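Local coordinates for serine-rich Repeat Adhesion Glycoprotein (Srr1) (Streptococcus agalactiae, PDB 4MBO), which binds fibrinogen as a streptococcal surface adhesion glycoprotein, probably through its pair of Ig-like beta domains, at residues A52-G57 and Y104-Y109; T191-E196 and Y284-K289. All coordinates share one frame; numbering follows the deposited sequence.

Contact 1: A52-G57 and Y104-Y109; sequences ASVNEG and YTWTRY
Val54 sits on the indole of Trp106, with CG1 over the five-membered ring 3.7 Å from its centroid and only 11° off the ring normal. The valine branches divide the work: CG1 lies nearest Trp106 CE2, whereas CG2 reaches back to Trp106 CG at 3.7 Å, at the root of the ring. That second branch takes the crowded position between the valine's own backbone N and carbonyl carbon, which turns both methyls down onto the same face. Phe60, Phe49, Ile51 and Ile116 also touch the indole, so the ring belongs to the hydrophobic core of an Ig-like beta-sandwich domain. Here the loop joining strands 43-51 and 59-64 runs over the end of strand 101-106. A backbone bond pins the loop: Gly57 N gives a nearly straight hydrogen bond to Trp106 O, 3.0 Å long. The backbone of Gly57, with positive phi (92°), brings the preceding carbonyl oxygen close to where a CB would sit, a conformation suited to a residue without one. Gly57 CA meets Thr105 CG2 at 3.7 Å.

Farther out, Glu56 and Arg108 lie side by side and point the same way. Glu56 is fully extended with CG anti to the backbone N, and its OE1 forms a salt bridge with Arg108 NE at 2.9 Å. The carboxylate and guanidinium planes are 62° apart, and NE approaches OE1 from above the carboxylate plane.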
ATOM      1  N   ALA A  52     -35.194  -7.544 -10.854  1.00 28.09           N
ATOM      2  CA  ALA A  52     -36.563  -7.041 -11.077  1.00 31.15           C
ATOM      3  C   ALA A  52     -36.985  -5.952 -10.103  1.00 31.57           C
ATOM      4  O   ALA A  52     -37.567  -4.931 -10.495  1.00 33.35           O
ATOM      5  CB  ALA A  52     -37.546  -8.198 -11.032  1.00 33.49           C
ATOM      6  N   SER A  53     -36.741  -6.182  -8.829  1.00 30.99           N
ATOM      7  CA  SER A  53     -37.069  -5.194  -7.833  1.00 31.33           C
ATOM      8  C   SER A  53     -36.319  -5.489  -6.558  1.00 27.63           C
ATOM      9  O   SER A  53     -35.900  -6.620  -6.323  1.00 30.38           O
ATOM     10  CB  SER A  53     -38.574  -5.149  -7.567  1.00 35.59           C
ATOM     11  OG  SER A  53     -38.983  -6.233  -6.763  1.00 39.62           O
ATOM     12  N   VAL A  54     -36.139  -4.455  -5.749  1.00 27.09           N
ATOM     13  CA  VAL A  54     -35.457  -4.561  -4.480  1.00 26.58           C
ATOM     14  C   VAL A  54     -36.168  -3.742  -3.407  1.00 26.95           C
ATOM     15  O   VAL A  54     -37.041  -2.937  -3.718  1.00 27.98           O
ATOM     16  CB  VAL A  54     -34.009  -4.037  -4.579  1.00 26.59           C
ATOM     17  CG1 VAL A  54     -33.263  -4.762  -5.691  1.00 26.64           C
ATOM     18  CG2 VAL A  54     -33.986  -2.521  -4.803  1.00 24.89           C
ATOM     19  N   ASN A  55     -35.817  -3.998  -2.152  1.00 27.12           N
ATOM     20  CA  ASN A  55     -36.309  -3.242  -1.007  1.00 28.16           C
ATOM     21  C   ASN A  55     -35.177  -2.427  -0.424  1.00 26.02           C
ATOM     22  O   ASN A  55     -34.016  -2.860  -0.471  1.00 24.77           O
ATOM     23  CB  ASN A  55     -36.849  -4.166   0.077  1.00 32.53           C
ATOM     24  CG  ASN A  55     -38.115  -4.865  -0.342  1.00 37.21           C
ATOM     25  OD1 ASN A  55     -39.009  -4.245  -0.923  1.00 37.46           O
ATOM     26  ND2 ASN A  55     -38.216  -6.152  -0.032  1.00 40.78           N
ATOM     27  N   GLU A  56     -35.519  -1.257   0.116  1.00 24.70           N
ATOM     28  CA  GLU A  56     -34.600  -0.380   0.766  1.00 25.46           C
ATOM     29  C   GLU A  56     -33.914  -1.174   1.856  1.00 24.50           C
ATOM     30  O   GLU A  56     -34.573  -1.825   2.681  1.00 27.50           O
ATOM     31  CB  GLU A  56     -35.294   0.861   1.413  1.00 27.67           C
ATOM     32  CG  GLU A  56     -34.293   1.743   2.181  1.00 28.98           C
ATOM     33  CD  GLU A  56     -34.888   3.017   2.824  1.00 34.45           C
ATOM     34  OE1 GLU A  56     -36.107   3.217   2.743  1.00 32.70           O
ATOM     35  OE2 GLU A  56     -34.114   3.795   3.457  1.00 38.08           O
ATOM     36  N   GLY A  57     -32.602  -1.125   1.856  1.00 22.93           N
ATOM     37  CA  GLY A  57     -31.822  -1.785   2.895  1.00 22.29           C
ATOM     38  C   GLY A  57     -31.401  -3.191   2.563  1.00 20.96           C
ATOM     39  O   GLY A  57     -30.612  -3.779   3.315  1.00 20.52           O
ATOM     40  N   TYR A 104     -22.997  -3.975  -0.954  1.00 15.36           N
ATOM     41  CA  TYR A 104     -23.815  -2.898  -1.493  1.00 16.32           C
ATOM     42  C   TYR A 104     -25.206  -2.950  -0.884  1.00 16.64           C
ATOM     43  O   TYR A 104     -25.804  -4.013  -0.746  1.00 17.23           O
ATOM     44  CB  TYR A 104     -23.938  -3.011  -3.006  1.00 16.70           C
ATOM     45  CG  TYR A 104     -22.680  -2.665  -3.750  1.00 16.77           C
ATOM     46  CD1 TYR A 104     -22.415  -1.354  -4.140  1.00 17.39           C
ATOM     47  CD2 TYR A 104     -21.786  -3.645  -4.118  1.00 17.00           C
ATOM     48  CE1 TYR A 104     -21.246  -1.055  -4.847  1.00 18.42           C
ATOM     49  CE2 TYR A 104     -20.634  -3.362  -4.810  1.00 17.83           C
ATOM     50  CZ  TYR A 104     -20.376  -2.073  -5.184  1.00 18.14           C
ATOM     51  OH  TYR A 104     -19.205  -1.855  -5.869  1.00 21.47           O
ATOM     52  N   THR A 105     -25.723  -1.774  -0.525  1.00 16.20           N
ATOM     53  CA  THR A 105     -27.040  -1.641   0.079  1.00 18.59           C
ATOM     54  C   THR A 105     -27.951  -0.793  -0.805  1.00 19.34           C
ATOM     55  O   THR A 105     -27.604   0.351  -1.142  1.00 19.81           O
ATOM     56  CB  THR A 105     -26.924  -1.000   1.462  1.00 19.09           C
ATOM     57  OG1 THR A 105     -26.006  -1.764   2.271  1.00 19.33           O
ATOM     58  CG2 THR A 105     -28.306  -0.941   2.160  1.00 20.08           C
ATOM     59  N   TRP A 106     -29.092  -1.358  -1.195  1.00 19.35           N
ATOM     60  CA  TRP A 106     -30.033  -0.669  -2.059  1.00 20.39           C
ATOM     61  C   TRP A 106     -30.690   0.531  -1.361  1.00 21.52           C
ATOM     62  O   TRP A 106     -31.069   0.464  -0.186  1.00 21.29           O
ATOM     63  CB  TRP A 106     -31.127  -1.616  -2.535  1.00 20.36           C
ATOM     64  CG  TRP A 106     -30.613  -2.760  -3.344  1.00 20.55           C
ATOM     65  CD1 TRP A 106     -30.494  -4.044  -2.945  1.00 21.86           C
ATOM     66  CD2 TRP A 106     -30.113  -2.705  -4.694  1.00 19.98           C
ATOM     67  NE1 TRP A 106     -29.937  -4.797  -3.947  1.00 24.86           N
ATOM     68  CE2 TRP A 106     -29.770  -4.003  -5.059  1.00 23.49           C
ATOM     69  CE3 TRP A 106     -29.978  -1.674  -5.643  1.00 20.18           C
ATOM     70  CZ2 TRP A 106     -29.256  -4.316  -6.343  1.00 19.24           C
ATOM     71  CZ3 TRP A 106     -29.472  -1.971  -6.913  1.00 20.63           C
ATOM     72  CH2 TRP A 106     -29.098  -3.283  -7.241  1.00 20.43           C
ATOM     73  N   THR A 107     -30.890   1.589  -2.117  1.00 21.95           N
ATOM     74  CA  THR A 107     -31.507   2.800  -1.583  1.00 23.03           C
ATOM     75  C   THR A 107     -33.037   2.810  -1.646  1.00 23.56           C
ATOM     76  O   THR A 107     -33.680   1.958  -2.257  1.00 23.34           O
ATOM     77  CB  THR A 107     -31.020   4.014  -2.379  1.00 24.80           C
ATOM     78  OG1 THR A 107     -31.464   3.868  -3.741  1.00 24.25           O
ATOM     79  CG2 THR A 107     -29.520   4.185  -2.302  1.00 25.19           C
ATOM     80  N   ARG A 108     -33.637   3.810  -0.996  1.00 26.12           N
ATOM     81  CA  ARG A 108     -35.074   4.008  -1.067  1.00 26.90           C
ATOM     82  C   ARG A 108     -35.444   4.250  -2.536  1.00 27.13           C
ATOM     83  O   ARG A 108     -36.394   3.673  -3.053  1.00 25.60           O
ATOM     84  CB  ARG A 108     -35.491   5.214  -0.185  1.00 30.33           C
ATOM     85  CG  ARG A 108     -36.983   5.464  -0.097  1.00 33.77           C
ATOM     86  CD  ARG A 108     -37.380   6.401   1.068  1.00 38.26           C
ATOM     87  NE  ARG A 108     -36.774   5.977   2.346  1.00 39.31           N
ATOM     88  CZ  ARG A 108     -36.045   6.737   3.163  1.00 39.83           C
ATOM     89  NH1 ARG A 108     -35.907   8.053   2.979  1.00 43.65           N
ATOM     90  NH2 ARG A 108     -35.544   6.196   4.257  1.00 39.37           N
ATOM     91  N   TYR A 109     -34.642   5.063  -3.211  1.00 27.66           N
ATOM     92  CA  TYR A 109     -34.902   5.345  -4.636  1.00 29.92           C
ATOM     93  C   TYR A 109     -34.937   4.041  -5.442  1.00 28.68           C
ATOM     94  O   TYR A 109     -35.856   3.797  -6.225  1.00 28.03           O
ATOM     95  CB  TYR A 109     -33.873   6.305  -5.208  1.00 30.43           C
ATOM     96  CG  TYR A 109     -33.963   6.392  -6.737  1.00 31.51           C
ATOM     97  CD1 TYR A 109     -35.023   7.046  -7.352  1.00 33.34           C
ATOM     98  CD2 TYR A 109     -33.006   5.793  -7.545  1.00 30.65           C
ATOM     99  CE1 TYR A 109     -35.120   7.123  -8.725  1.00 32.78           C
ATOM    100  CE2 TYR A 109     -33.090   5.872  -8.925  1.00 31.33           C
ATOM    101  CZ  TYR A 109     -34.158   6.541  -9.514  1.00 34.24           C
ATOM    102  OH  TYR A 109     -34.297   6.633 -10.900  1.00 31.16           O
TER

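Contact 2: T191-E196 and Y284-K289; sequences TQINPE and YVVLVK
Val286 O is gripped by two donors: Thr191 N, at 2.9 Å, and a water that bonds to the same oxygen at 2.8 Å. The water in turn accepts from Thr191 OG1 at 2.7 Å, so the threonine reaches this carbonyl both directly and through solvent; OG1 also has a protein partner in Ser299. Strands 186-202 and 283-290 run antiparallel here, within a beta sheet of the fibrinogen-binding adhesin domain. Thr191 with Val286 and Ile193 with Tyr284 are hydrogen-bonded pairs, each closed by two backbone bonds, and Gln192 with Val285 is the non-hydrogen-bonded pair between them. Besides its bond to Val286 N, Thr191 O receives a CA-H...O contact from Val285 CA at 3.2 Å.

The side chains of Thr191, Ile193, Tyr284 and Val286 share one face of the sheet, where Ile213 of strand 210-215 packs against Thr191 and Val286. Tyr284 starts out beside Ile193, CB to CB 4.1 Å, before its ring leads away to stack on Trp273 and meet Tyr260 edge-to-face. The other face carries Gln192 and Val285; the amide of Gln192 is held by Thr241 O and Arg174, and the Gln192 side chain lies about 7 Å from a bound calcium ion. Back on the first face, Ile193 leans diagonally across the strands. Its chi2 of 93°, off a staggered value, swings CD1 across to Val286 CG2, the branch beside that valine's backbone N, at 3.6 Å.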
ATOM      1  N   THR A 191      11.123   4.109   5.712  1.00 12.74           N
ATOM      2  CA  THR A 191      12.454   3.852   5.274  1.00 13.11           C
ATOM      3  C   THR A 191      13.017   2.622   5.958  1.00 13.23           C
ATOM      4  O   THR A 191      12.956   2.519   7.202  1.00 14.17           O
ATOM      5  CB  THR A 191      13.379   5.056   5.590  1.00 13.37           C
ATOM      6  OG1 THR A 191      12.887   6.224   4.894  1.00 14.47           O
ATOM      7  CG2 THR A 191      14.775   4.793   5.087  1.00 14.80           C
ATOM      8  N   GLN A 192      13.543   1.692   5.163  1.00 13.26           N
ATOM      9  CA  GLN A 192      14.241   0.523   5.701  1.00 13.73           C
ATOM     10  C   GLN A 192      15.739   0.761   5.565  1.00 13.34           C
ATOM     11  O   GLN A 192      16.243   1.040   4.474  1.00 13.84           O
ATOM     12  CB  GLN A 192      13.882  -0.744   4.980  1.00 14.66           C
ATOM     13  CG  GLN A 192      12.422  -1.123   5.125  1.00 15.17           C
ATOM     14  CD  GLN A 192      12.054  -2.290   4.228  1.00 15.95           C
ATOM     15  OE1 GLN A 192      12.661  -2.486   3.152  1.00 17.38           O
ATOM     16  NE2 GLN A 192      11.038  -3.046   4.631  1.00 16.96           N
ATOM     17  N   ILE A 193      16.438   0.675   6.693  1.00 13.85           N
ATOM     18  CA  ILE A 193      17.883   0.821   6.749  1.00 14.11           C
ATOM     19  C   ILE A 193      18.438  -0.600   6.896  1.00 14.44           C
ATOM     20  O   ILE A 193      18.093  -1.326   7.816  1.00 14.36           O
ATOM     21  CB  ILE A 193      18.303   1.723   7.923  1.00 16.25           C
ATOM     22  CG1 ILE A 193      17.863   3.176   7.658  1.00 17.90           C
ATOM     23  CG2 ILE A 193      19.792   1.662   8.208  1.00 16.64           C
ATOM     24  CD1 ILE A 193      16.535   3.507   8.236  1.00 19.75           C
ATOM     25  N   ASN A 194      19.287  -1.009   5.957  1.00 15.11           N
ATOM     26  CA  ASN A 194      19.796  -2.372   5.887  1.00 15.87           C
ATOM     27  C   ASN A 194      18.698  -3.413   5.635  1.00 16.32           C
ATOM     28  O   ASN A 194      18.656  -4.452   6.295  1.00 17.33           O
ATOM     29  CB  ASN A 194      20.627  -2.763   7.120  1.00 16.42           C
ATOM     30  CG  ASN A 194      21.494  -4.015   6.877  1.00 17.84           C
ATOM     31  OD1 ASN A 194      21.734  -4.429   5.734  1.00 17.43           O
ATOM     32  ND2 ASN A 194      21.947  -4.627   7.960  1.00 19.13           N
ATOM     33  N   PRO A 195      17.833  -3.173   4.644  1.00 15.75           N
ATOM     34  CA  PRO A 195      16.831  -4.198   4.346  1.00 16.76           C
ATOM     35  C   PRO A 195      17.422  -5.536   3.847  1.00 18.45           C
ATOM     36  O   PRO A 195      16.763  -6.591   3.930  1.00 20.03           O
ATOM     37  CB  PRO A 195      15.992  -3.552   3.229  1.00 16.53           C
ATOM     38  CG  PRO A 195      16.867  -2.550   2.613  1.00 17.25           C
ATOM     39  CD  PRO A 195      17.680  -1.993   3.772  1.00 16.25           C
ATOM     40  N   GLU A 196      18.620  -5.491   3.285  1.00 19.20           N
ATOM     41  CA  GLU A 196      19.281  -6.691   2.772  1.00 21.60           C
ATOM     42  C   GLU A 196      19.918  -7.578   3.864  1.00 21.89           C
ATOM     43  O   GLU A 196      20.311  -8.719   3.602  1.00 23.77           O
ATOM     44  CB  GLU A 196      20.370  -6.293   1.758  1.00 24.64           C
ATOM     45  CG  GLU A 196      19.851  -5.543   0.543  1.00 27.42           C
ATOM     46  CD  GLU A 196      19.264  -6.461  -0.493  1.00 35.42           C
ATOM     47  OE1 GLU A 196      20.059  -7.202  -1.114  1.00 40.94           O
ATOM     48  OE2 GLU A 196      18.030  -6.449  -0.688  1.00 40.04           O
ATOM     49  N   TYR A 284      16.998  -1.153  10.674  1.00 14.57           N
ATOM     50  CA  TYR A 284      16.137  -0.166  11.294  1.00 15.11           C
ATOM     51  C   TYR A 284      15.029   0.215  10.323  1.00 15.36           C
ATOM     52  O   TYR A 284      15.184   0.120   9.111  1.00 15.46           O
ATOM     53  CB  TYR A 284      16.882   1.105  11.693  1.00 15.48           C
ATOM     54  CG  TYR A 284      17.961   0.893  12.721  1.00 15.88           C
ATOM     55  CD1 TYR A 284      17.646   0.735  14.057  1.00 17.36           C
ATOM     56  CD2 TYR A 284      19.283   0.834  12.348  1.00 17.04           C
ATOM     57  CE1 TYR A 284      18.612   0.505  15.008  1.00 19.44           C
ATOM     58  CE2 TYR A 284      20.273   0.647  13.291  1.00 19.06           C
ATOM     59  CZ  TYR A 284      19.938   0.477  14.613  1.00 20.88           C
ATOM     60  OH  TYR A 284      20.934   0.259  15.550  1.00 23.65           O
ATOM     61  N   VAL A 285      13.883   0.579  10.875  1.00 14.61           N
ATOM     62  CA  VAL A 285      12.763   1.078  10.102  1.00 14.09           C
ATOM     63  C   VAL A 285      12.430   2.457  10.686  1.00 14.64           C
ATOM     64  O   VAL A 285      12.186   2.601  11.882  1.00 16.29           O
ATOM     65  CB  VAL A 285      11.571   0.149  10.178  1.00 16.27           C
ATOM     66  CG1 VAL A 285      10.444   0.711   9.357  1.00 16.69           C
ATOM     67  CG2 VAL A 285      11.947  -1.260   9.727  1.00 17.45           C
ATOM     68  N   VAL A 286      12.415   3.473   9.828  1.00 13.70           N
ATOM     69  CA  VAL A 286      12.059   4.823  10.215  1.00 14.03           C
ATOM     70  C   VAL A 286      10.704   5.141   9.601  1.00 13.61           C
ATOM     71  O   VAL A 286      10.546   5.114   8.357  1.00 13.89           O
ATOM     72  CB  VAL A 286      13.080   5.866   9.744  1.00 14.08           C
ATOM     73  CG1 VAL A 286      12.586   7.251  10.163  1.00 14.53           C
ATOM     74  CG2 VAL A 286      14.461   5.552  10.289  1.00 14.87           C
ATOM     75  N   LEU A 287       9.699   5.399  10.427  1.00 14.09           N
ATOM     76  CA  LEU A 287       8.378   5.734   9.936  1.00 14.85           C
ATOM     77  C   LEU A 287       8.174   7.224  10.087  1.00 15.92           C
ATOM     78  O   LEU A 287       8.358   7.766  11.174  1.00 16.97           O
ATOM     79  CB  LEU A 287       7.293   5.000  10.692  1.00 16.96           C
ATOM     80  CG  LEU A 287       7.360   3.465  10.655  1.00 17.63           C
ATOM     81  CD1 LEU A 287       8.224   2.901  11.750  1.00 18.95           C
ATOM     82  CD2 LEU A 287       5.935   2.953  10.791  1.00 22.27           C
ATOM     83  N   VAL A 288       7.855   7.891   8.997  1.00 14.23           N
ATOM     84  CA  VAL A 288       7.583   9.329   8.981  1.00 15.12           C
ATOM     85  C   VAL A 288       6.145   9.569   8.527  1.00 16.60           C
ATOM     86  O   VAL A 288       5.777   9.189   7.398  1.00 18.20           O
ATOM     87  CB  VAL A 288       8.563  10.062   8.053  1.00 15.99           C
ATOM     88  CG1 VAL A 288       8.188  11.537   7.879  1.00 17.51           C
ATOM     89  CG2 VAL A 288       9.988   9.906   8.550  1.00 16.20           C
ATOM     90  N   LYS A 289       5.336  10.154   9.402  0.70 16.98           N
ATOM     91  CA  LYS A 289       3.970  10.523   9.024  0.70 18.16           C
ATOM     92  C   LYS A 289       3.926  12.032   8.916  0.70 18.76           C
ATOM     93  O   LYS A 289       4.366  12.748   9.829  0.70 18.04           O
ATOM     94  CB  LYS A 289       2.933  10.043  10.031  0.70 21.71           C
ATOM     95  CG  LYS A 289       1.513  10.332   9.574  0.70 25.73           C
ATOM     96  CD  LYS A 289       0.446   9.843  10.539  0.70 28.80           C
ATOM     97  CE  LYS A 289       0.332   8.331  10.555  0.70 31.45           C
ATOM     98  NZ  LYS A 289      -0.793   7.893  11.433  0.70 35.96           N
TER
HETATM   99  O   HOH W   1      10.953   7.229   6.538  1.00 15.35           O

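Overall arrangement
From the N terminus the chain first builds the Ig-like domain, where contact 1 closes a 46-residue excursion, a little under half of it strand: the loop after strand 43-51 meets the end of strand 101-106 and the short helix that follows. The chain then passes into the adhesin C-terminal region, where contact 2 closes a longer excursion of 87 residues by bringing strand 283-290 alongside strand 186-202. The two closures are in series, neither nested nor crossed. They lie on opposite sides of the chain's centre. The centres of contact 1 and contact 2 are about 48 Å apart, and the nearest atoms of contact 1 and contact 2 about 27 Å apart. Contact 1 ties a loop to a strand end, whereas contact 2 joins neighbouring strands of a sheet at a buried contact.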